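Local coordinates for site-specific recombinase, resolvase family protein (Streptococcus pneumoniae, PDB 3GUV) that probably binds DNA and catalyses site-specific recombination between DNA segments, at residues G75-F87 with G105-S118. Numbering follows the deposited sequence.
Sequences GVSFVLVFKLSRF and GVNLICVEDGIDSS
F78 and I109 pack on one face of a parallel strand pair, and the F78 ring shows how the side chains interlock. Its CB passes the carbonyl O of N107. CG turns away from its own carbonyl carbon (chi1 -62°), which sets the ring across the neighbouring strand. CD1 then meets I109 CG1 at 3.6 Å, and I109 CD1 sits over one ring face, 19° off the normal, a CH-pi contact. CE1 reaches N107 CB at 3.5 Å, and CZ ends on S118 OG, which lies at the ring edge in its plane. That hydroxyl is oriented by its bond to D116 OD1, the same oxygen that closes an Asx turn with S118 N.

Strands 78-81 and 107-110 run 23° apart, joined through helix 91-103 as a beta-alpha-beta unit of the resolvase N-terminal domain. In its mixed sheet strand 78-81 also pairs with strand 6-12, and 107-110 with 115-116. The ladder alternates: N107 N to S77 O, V79 N to N107 O, I109 N to V79 O, V81 N to I109 O and V111 N to V81 O, the last four all at 2.9 Å. A water bridges S77 O and N107 ND2 at the start.

On the other face, L108 packs against V81, L84 and F87; its CD2 lies 3.7 Å from F87 CE2, while CD1 stands over the F87 ring. C110 SG adds contacts to V81 CG2 and L84 CD2.

Past the strands, E112 N donates to F82 O at 2.6 Å, D113 OD2 accepts from L84 N at 3.1 Å, and E112 CB lies over the F82 ring. A131 of the second subunit packs on L84 and D113. The chemistry therefore divides by region: main-chain bonds fix the register, mostly apolar side chains pack on both faces, with N107 CB beside F78, and a carboxylate holds L84 N in the loop beyond.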
ATOM      1  N   GLY A  75      -1.244  18.735  22.770  1.00 34.20           N
ATOM      2  CA  GLY A  75      -2.562  18.802  22.143  1.00 33.41           C
ATOM      3  C   GLY A  75      -2.574  18.940  20.631  1.00 32.14           C
ATOM      4  O   GLY A  75      -3.359  19.728  20.081  1.00 31.22           O
ATOM      5  N   VAL A  76      -1.729  18.151  19.957  1.00 31.74           N
ATOM      6  CA  VAL A  76      -1.646  18.167  18.486  1.00 30.69           C
ATOM      7  C   VAL A  76      -2.813  17.434  17.793  1.00 30.30           C
ATOM      8  O   VAL A  76      -3.233  16.374  18.230  1.00 29.87           O
ATOM      9  CB  VAL A  76      -0.286  17.603  17.992  1.00 31.60           C
ATOM     10  CG1 VAL A  76       0.878  18.516  18.472  1.00 29.24           C
ATOM     11  CG2 VAL A  76      -0.094  16.174  18.441  1.00 31.29           C
ATOM     12  N   SER A  77      -3.344  18.030  16.722  1.00 29.46           N
ATOM     13  CA  SER A  77      -4.326  17.387  15.842  1.00 29.22           C
ATOM     14  C   SER A  77      -3.708  16.618  14.642  1.00 28.49           C
ATOM     15  O   SER A  77      -4.301  15.648  14.144  1.00 27.86           O
ATOM     16  CB  SER A  77      -5.266  18.451  15.269  1.00 29.59           C
ATOM     17  OG  SER A  77      -6.202  18.874  16.246  1.00 29.62           O
ATOM     18  N   PHE A  78      -2.544  17.068  14.157  1.00 27.44           N
ATOM     19  CA  PHE A  78      -1.853  16.392  13.012  1.00 26.67           C
ATOM     20  C   PHE A  78      -0.326  16.208  13.190  1.00 25.41           C
ATOM     21  O   PHE A  78       0.342  16.989  13.919  1.00 24.01           O
ATOM     22  CB  PHE A  78      -2.097  17.172  11.719  1.00 26.62           C
ATOM     23  CG  PHE A  78      -3.524  17.259  11.300  1.00 28.80           C
ATOM     24  CD1 PHE A  78      -4.090  16.260  10.523  1.00 32.47           C
ATOM     25  CD2 PHE A  78      -4.297  18.372  11.622  1.00 30.48           C
ATOM     26  CE1 PHE A  78      -5.414  16.329  10.110  1.00 30.42           C
ATOM     27  CE2 PHE A  78      -5.623  18.450  11.225  1.00 32.09           C
ATOM     28  CZ  PHE A  78      -6.173  17.418  10.435  1.00 32.71           C
ATOM     29  N   VAL A  79       0.216  15.152  12.567  1.00 24.15           N
ATOM     30  CA  VAL A  79       1.642  15.111  12.158  1.00 24.34           C
ATOM     31  C   VAL A  79       1.723  15.369  10.661  1.00 25.13           C
ATOM     32  O   VAL A  79       1.019  14.691   9.853  1.00 26.21           O
ATOM     33  CB  VAL A  79       2.330  13.754  12.392  1.00 25.26           C
ATOM     34  CG1 VAL A  79       3.754  13.766  11.820  1.00 22.97           C
ATOM     35  CG2 VAL A  79       2.298  13.345  13.879  1.00 23.00           C
ATOM     36  N   LEU A  80       2.544  16.344  10.285  1.00 24.69           N
ATOM     37  CA  LEU A  80       2.872  16.587   8.902  1.00 24.84           C
ATOM     38  C   LEU A  80       4.180  15.875   8.574  1.00 24.60           C
ATOM     39  O   LEU A  80       5.181  16.069   9.259  1.00 24.45           O
ATOM     40  CB  LEU A  80       3.030  18.086   8.628  1.00 25.50           C
ATOM     41  CG  LEU A  80       1.803  19.007   8.509  1.00 26.53           C
ATOM     42  CD1 LEU A  80       0.781  18.915   9.638  1.00 23.65           C
ATOM     43  CD2 LEU A  80       2.360  20.452   8.378  1.00 28.21           C
ATOM     44  N   VAL A  81       4.135  15.047   7.531  1.00 23.90           N
ATOM     45  CA  VAL A  81       5.302  14.456   6.852  1.00 22.26           C
ATOM     46  C   VAL A  81       5.378  14.985   5.406  1.00 23.18           C
ATOM     47  O   VAL A  81       4.390  15.575   4.876  1.00 22.15           O
ATOM     48  CB  VAL A  81       5.248  12.926   6.902  1.00 22.35           C
ATOM     49  CG1 VAL A  81       5.148  12.471   8.341  1.00 22.50           C
ATOM     50  CG2 VAL A  81       4.069  12.366   6.093  1.00 20.81           C
ATOM     51  N   PHE A  82       6.562  14.878   4.775  1.00 23.60           N
ATOM     52  CA  PHE A  82       6.704  15.316   3.384  1.00 24.85           C
ATOM     53  C   PHE A  82       5.926  14.365   2.452  1.00 25.59           C
ATOM     54  O   PHE A  82       5.089  14.792   1.654  1.00 26.01           O
ATOM     55  CB  PHE A  82       8.196  15.406   2.971  1.00 25.72           C
ATOM     56  CG  PHE A  82       8.403  16.037   1.603  1.00 24.11           C
ATOM     57  CD1 PHE A  82       8.105  17.373   1.401  1.00 23.08           C
ATOM     58  CD2 PHE A  82       8.855  15.281   0.533  1.00 26.03           C
ATOM     59  CE1 PHE A  82       8.280  17.967   0.186  1.00 24.62           C
ATOM     60  CE2 PHE A  82       9.029  15.863  -0.724  1.00 27.48           C
ATOM     61  CZ  PHE A  82       8.753  17.215  -0.893  1.00 27.98           C
ATOM     62  N   LYS A  83       6.162  13.078   2.624  1.00 27.28           N
ATOM     63  CA  LYS A  83       5.408  12.006   1.961  1.00 28.94           C
ATOM     64  C   LYS A  83       5.552  10.703   2.770  1.00 29.77           C
ATOM     65  O   LYS A  83       6.411  10.618   3.666  1.00 30.12           O
ATOM     66  CB  LYS A  83       5.921  11.847   0.533  1.00 29.80           C
ATOM     67  CG  LYS A  83       7.365  11.574   0.472  1.00 32.01           C
ATOM     68  CD  LYS A  83       7.909  11.708  -0.934  1.00 36.03           C
ATOM     69  CE  LYS A  83       9.433  11.575  -0.832  1.00 38.70           C
ATOM     70  NZ  LYS A  83      10.111  11.371  -2.146  1.00 42.63           N
ATOM     71  N   LEU A  84       4.716   9.708   2.487  1.00 30.67           N
ATOM     72  CA  LEU A  84       4.705   8.435   3.248  1.00 32.01           C
ATOM     73  C   LEU A  84       6.047   7.708   3.323  1.00 33.65           C
ATOM     74  O   LEU A  84       6.406   7.144   4.369  1.00 33.22           O
ATOM     75  CB  LEU A  84       3.667   7.434   2.687  1.00 31.65           C
ATOM     76  CG  LEU A  84       2.205   7.626   3.049  1.00 31.39           C
ATOM     77  CD1 LEU A  84       1.288   6.474   2.486  1.00 27.76           C
ATOM     78  CD2 LEU A  84       2.079   7.726   4.578  1.00 30.01           C
ATOM     79  N   SER A  85       6.772   7.669   2.207  1.00 35.68           N
ATOM     80  CA  SER A  85       8.110   7.101   2.209  1.00 37.22           C
ATOM     81  C   SER A  85       9.111   7.916   3.045  1.00 38.76           C
ATOM     82  O   SER A  85      10.281   7.578   3.075  1.00 39.49           O
ATOM     83  CB  SER A  85       8.633   7.020   0.792  1.00 36.85           C
ATOM     84  OG  SER A  85       8.639   8.313   0.229  1.00 39.85           O
ATOM     85  N   ARG A  86       8.675   9.014   3.658  1.00 39.76           N
ATOM     86  CA  ARG A  86       9.533   9.768   4.577  1.00 40.35           C
ATOM     87  C   ARG A  86       8.824   9.779   5.921  1.00 40.80           C
ATOM     88  O   ARG A  86       8.691  10.827   6.589  1.00 39.99           O
ATOM     89  CB  ARG A  86       9.799  11.173   4.044  1.00 40.43           C
ATOM     90  CG  ARG A  86      10.730  11.201   2.848  1.00 40.54           C
ATOM     91  CD  ARG A  86      12.109  10.692   3.252  1.00 42.08           C
ATOM     92  NE  ARG A  86      13.078  10.841   2.186  1.00 42.74           N
ATOM     93  CZ  ARG A  86      13.139  10.070   1.104  1.00 44.84           C
ATOM     94  NH1 ARG A  86      12.263   9.096   0.894  1.00 45.91           N
ATOM     95  NH2 ARG A  86      14.072  10.291   0.201  1.00 46.35           N
ATOM     96  N   PHE A  87       8.400   8.560   6.300  1.00 40.95           N
ATOM     97  CA  PHE A  87       7.542   8.333   7.439  1.00 40.66           C
ATOM     98  C   PHE A  87       7.517   6.852   7.816  1.00 39.90           C
ATOM     99  O   PHE A  87       7.710   6.521   8.967  1.00 39.98           O
ATOM    100  CB  PHE A  87       6.144   8.870   7.128  1.00 40.44           C
ATOM    101  CG  PHE A  87       5.120   8.526   8.158  1.00 41.93           C
ATOM    102  CD1 PHE A  87       5.194   9.060   9.437  1.00 43.91           C
ATOM    103  CD2 PHE A  87       4.072   7.694   7.848  1.00 44.79           C
ATOM    104  CE1 PHE A  87       4.248   8.763  10.398  1.00 44.59           C
ATOM    105  CE2 PHE A  87       3.121   7.370   8.808  1.00 46.60           C
ATOM    106  CZ  PHE A  87       3.211   7.918  10.096  1.00 45.46           C
ATOM    107  N   GLY A 105      -6.069  10.427  19.051  1.00 33.72           N
ATOM    108  CA  GLY A 105      -6.623  11.685  18.472  1.00 33.67           C
ATOM    109  C   GLY A 105      -5.872  12.393  17.318  1.00 33.18           C
ATOM    110  O   GLY A 105      -6.280  13.487  16.904  1.00 33.51           O
ATOM    111  N   VAL A 106      -4.812  11.769  16.776  1.00 31.98           N
ATOM    112  CA  VAL A 106      -3.884  12.447  15.838  1.00 30.54           C
ATOM    113  C   VAL A 106      -3.985  11.863  14.400  1.00 29.84           C
ATOM    114  O   VAL A 106      -3.954  10.633  14.199  1.00 28.84           O
ATOM    115  CB  VAL A 106      -2.436  12.407  16.392  1.00 30.61           C
ATOM    116  CG1 VAL A 106      -1.416  13.064  15.417  1.00 30.98           C
ATOM    117  CG2 VAL A 106      -2.358  13.097  17.810  1.00 30.23           C
ATOM    118  N   ASN A 107      -4.153  12.764  13.423  1.00 28.79           N
ATOM    119  CA  ASN A 107      -4.167  12.419  12.003  1.00 27.90           C
ATOM    120  C   ASN A 107      -2.872  12.781  11.243  1.00 27.93           C
ATOM    121  O   ASN A 107      -1.996  13.496  11.752  1.00 27.83           O
ATOM    122  CB  ASN A 107      -5.399  13.035  11.344  1.00 27.76           C
ATOM    123  CG  ASN A 107      -6.656  12.189  11.566  1.00 27.34           C
ATOM    124  OD1 ASN A 107      -6.826  11.131  10.964  1.00 24.26           O
ATOM    125  ND2 ASN A 107      -7.518  12.652  12.453  1.00 25.97           N
ATOM    126  N   LEU A 108      -2.749  12.248  10.035  1.00 27.25           N
ATOM    127  CA  LEU A 108      -1.543  12.354   9.224  1.00 26.65           C
ATOM    128  C   LEU A 108      -1.805  13.144   7.953  1.00 26.11           C
ATOM    129  O   LEU A 108      -2.794  12.869   7.239  1.00 25.75           O
ATOM    130  CB  LEU A 108      -1.010  10.977   8.860  1.00 26.90           C
ATOM    131  CG  LEU A 108       0.337  10.970   8.099  1.00 27.75           C
ATOM    132  CD1 LEU A 108       1.527  11.345   9.043  1.00 19.99           C
ATOM    133  CD2 LEU A 108       0.499   9.549   7.475  1.00 29.08           C
ATOM    134  N   ILE A 109      -0.929  14.124   7.713  1.00 25.82           N
ATOM    135  CA  ILE A 109      -0.898  14.915   6.483  1.00 27.05           C
ATOM    136  C   ILE A 109       0.449  14.658   5.845  1.00 27.95           C
ATOM    137  O   ILE A 109       1.483  14.704   6.524  1.00 28.74           O
ATOM    138  CB  ILE A 109      -1.147  16.441   6.717  1.00 26.85           C
ATOM    139  CG1 ILE A 109      -2.525  16.649   7.350  1.00 26.79           C
ATOM    140  CG2 ILE A 109      -1.070  17.246   5.371  1.00 26.36           C
ATOM    141  CD1 ILE A 109      -2.929  18.138   7.594  1.00 23.46           C
ATOM    142  N   CYS A 110       0.399  14.238   4.578  1.00 28.81           N
ATOM    143  CA  CYS A 110       1.546  14.074   3.703  1.00 28.94           C
ATOM    144  C   CYS A 110       1.458  15.214   2.762  1.00 29.92           C
ATOM    145  O   CYS A 110       0.581  15.262   1.901  1.00 29.28           O
ATOM    146  CB  CYS A 110       1.475  12.783   2.909  1.00 29.64           C
ATOM    147  SG  CYS A 110       1.294  11.362   3.963  1.00 33.35           S
ATOM    148  N   VAL A 111       2.363  16.153   2.951  1.00 30.11           N
ATOM    149  CA  VAL A 111       2.379  17.368   2.200  1.00 31.23           C
ATOM    150  C   VAL A 111       2.546  17.155   0.682  1.00 33.38           C
ATOM    151  O   VAL A 111       1.780  17.714  -0.103  1.00 34.04           O
ATOM    152  CB  VAL A 111       3.466  18.327   2.779  1.00 30.39           C
ATOM    153  CG1 VAL A 111       3.767  19.429   1.837  1.00 30.18           C
ATOM    154  CG2 VAL A 111       2.988  18.868   4.155  1.00 29.19           C
ATOM    155  N   GLU A 112       3.519  16.368   0.251  1.00 35.51           N
ATOM    156  CA  GLU A 112       3.721  16.222  -1.190  1.00 37.49           C
ATOM    157  C   GLU A 112       2.632  15.345  -1.825  1.00 38.47           C
ATOM    158  O   GLU A 112       2.121  15.682  -2.892  1.00 39.87           O
ATOM    159  CB  GLU A 112       5.100  15.660  -1.518  1.00 37.69           C
ATOM    160  CG  GLU A 112       5.494  15.994  -2.965  1.00 40.67           C
ATOM    161  CD  GLU A 112       6.630  15.159  -3.505  1.00 44.73           C
ATOM    162  OE1 GLU A 112       7.483  15.751  -4.225  1.00 46.89           O
ATOM    163  OE2 GLU A 112       6.670  13.931  -3.215  1.00 46.15           O
ATOM    164  N   ASP A 113       2.259  14.250  -1.157  1.00 39.34           N
ATOM    165  CA  ASP A 113       1.232  13.325  -1.683  1.00 40.03           C
ATOM    166  C   ASP A 113      -0.182  13.925  -1.671  1.00 40.09           C
ATOM    167  O   ASP A 113      -1.077  13.413  -2.336  1.00 40.82           O
ATOM    168  CB  ASP A 113       1.215  12.025  -0.882  1.00 40.06           C
ATOM    169  CG  ASP A 113       2.592  11.338  -0.820  1.00 42.66           C
ATOM    170  OD1 ASP A 113       3.341  11.430  -1.823  1.00 46.41           O
ATOM    171  OD2 ASP A 113       2.926  10.693   0.220  1.00 43.76           O
ATOM    172  N   GLY A 114      -0.387  15.005  -0.921  1.00 39.37           N
ATOM    173  CA  GLY A 114      -1.718  15.582  -0.743  1.00 38.82           C
ATOM    174  C   GLY A 114      -2.704  14.718   0.051  1.00 38.44           C
ATOM    175  O   GLY A 114      -3.913  14.870  -0.104  1.00 38.94           O
ATOM    176  N   ILE A 115      -2.192  13.816   0.883  1.00 37.57           N
ATOM    177  CA  ILE A 115      -3.014  12.868   1.624  1.00 37.01           C
ATOM    178  C   ILE A 115      -3.261  13.462   3.010  1.00 36.70           C
ATOM    179  O   ILE A 115      -2.348  13.996   3.623  1.00 35.26           O
ATOM    180  CB  ILE A 115      -2.297  11.500   1.812  1.00 37.27           C
ATOM    181  CG1 ILE A 115      -2.228  10.689   0.503  1.00 37.34           C
ATOM    182  CG2 ILE A 115      -3.001  10.692   2.877  1.00 38.06           C
ATOM    183  CD1 ILE A 115      -1.386   9.378   0.630  1.00 36.58           C
ATOM    184  N   ASP A 116      -4.504  13.387   3.471  1.00 35.91           N
ATOM    185  CA  ASP A 116      -4.901  13.883   4.784  1.00 36.31           C
ATOM    186  C   ASP A 116      -5.880  12.847   5.343  1.00 36.10           C
ATOM    187  O   ASP A 116      -7.015  12.709   4.825  1.00 36.32           O
ATOM    188  CB  ASP A 116      -5.556  15.271   4.642  1.00 36.33           C
ATOM    189  CG  ASP A 116      -6.181  15.788   5.941  1.00 38.57           C
ATOM    190  OD1 ASP A 116      -6.341  15.018   6.926  1.00 37.20           O
ATOM    191  OD2 ASP A 116      -6.518  16.999   5.971  1.00 41.47           O
ATOM    192  N   SER A 117      -5.433  12.092   6.351  1.00 35.51           N
ATOM    193  CA  SER A 117      -6.224  11.015   6.904  1.00 35.05           C
ATOM    194  C   SER A 117      -7.519  11.458   7.641  1.00 36.56           C
ATOM    195  O   SER A 117      -8.420  10.650   7.806  1.00 37.47           O
ATOM    196  CB  SER A 117      -5.362  10.111   7.789  1.00 34.90           C
ATOM    197  OG  SER A 117      -4.984  10.725   9.009  1.00 32.10           O
ATOM    198  N   SER A 118      -7.629  12.720   8.047  1.00 37.98           N
ATOM    199  CA  SER A 118      -8.847  13.228   8.710  1.00 39.54           C
ATOM    200  C   SER A 118     -10.018  13.414   7.722  1.00 41.60           C
ATOM    201  O   SER A 118     -11.167  13.366   8.128  1.00 41.73           O
ATOM    202  CB  SER A 118      -8.576  14.561   9.415  1.00 39.06           C
ATOM    203  OG  SER A 118      -8.488  15.626   8.476  1.00 37.04           O
TER
HETATM  204  O   HOH W   1      -6.854  14.855  13.853  1.00 33.04           O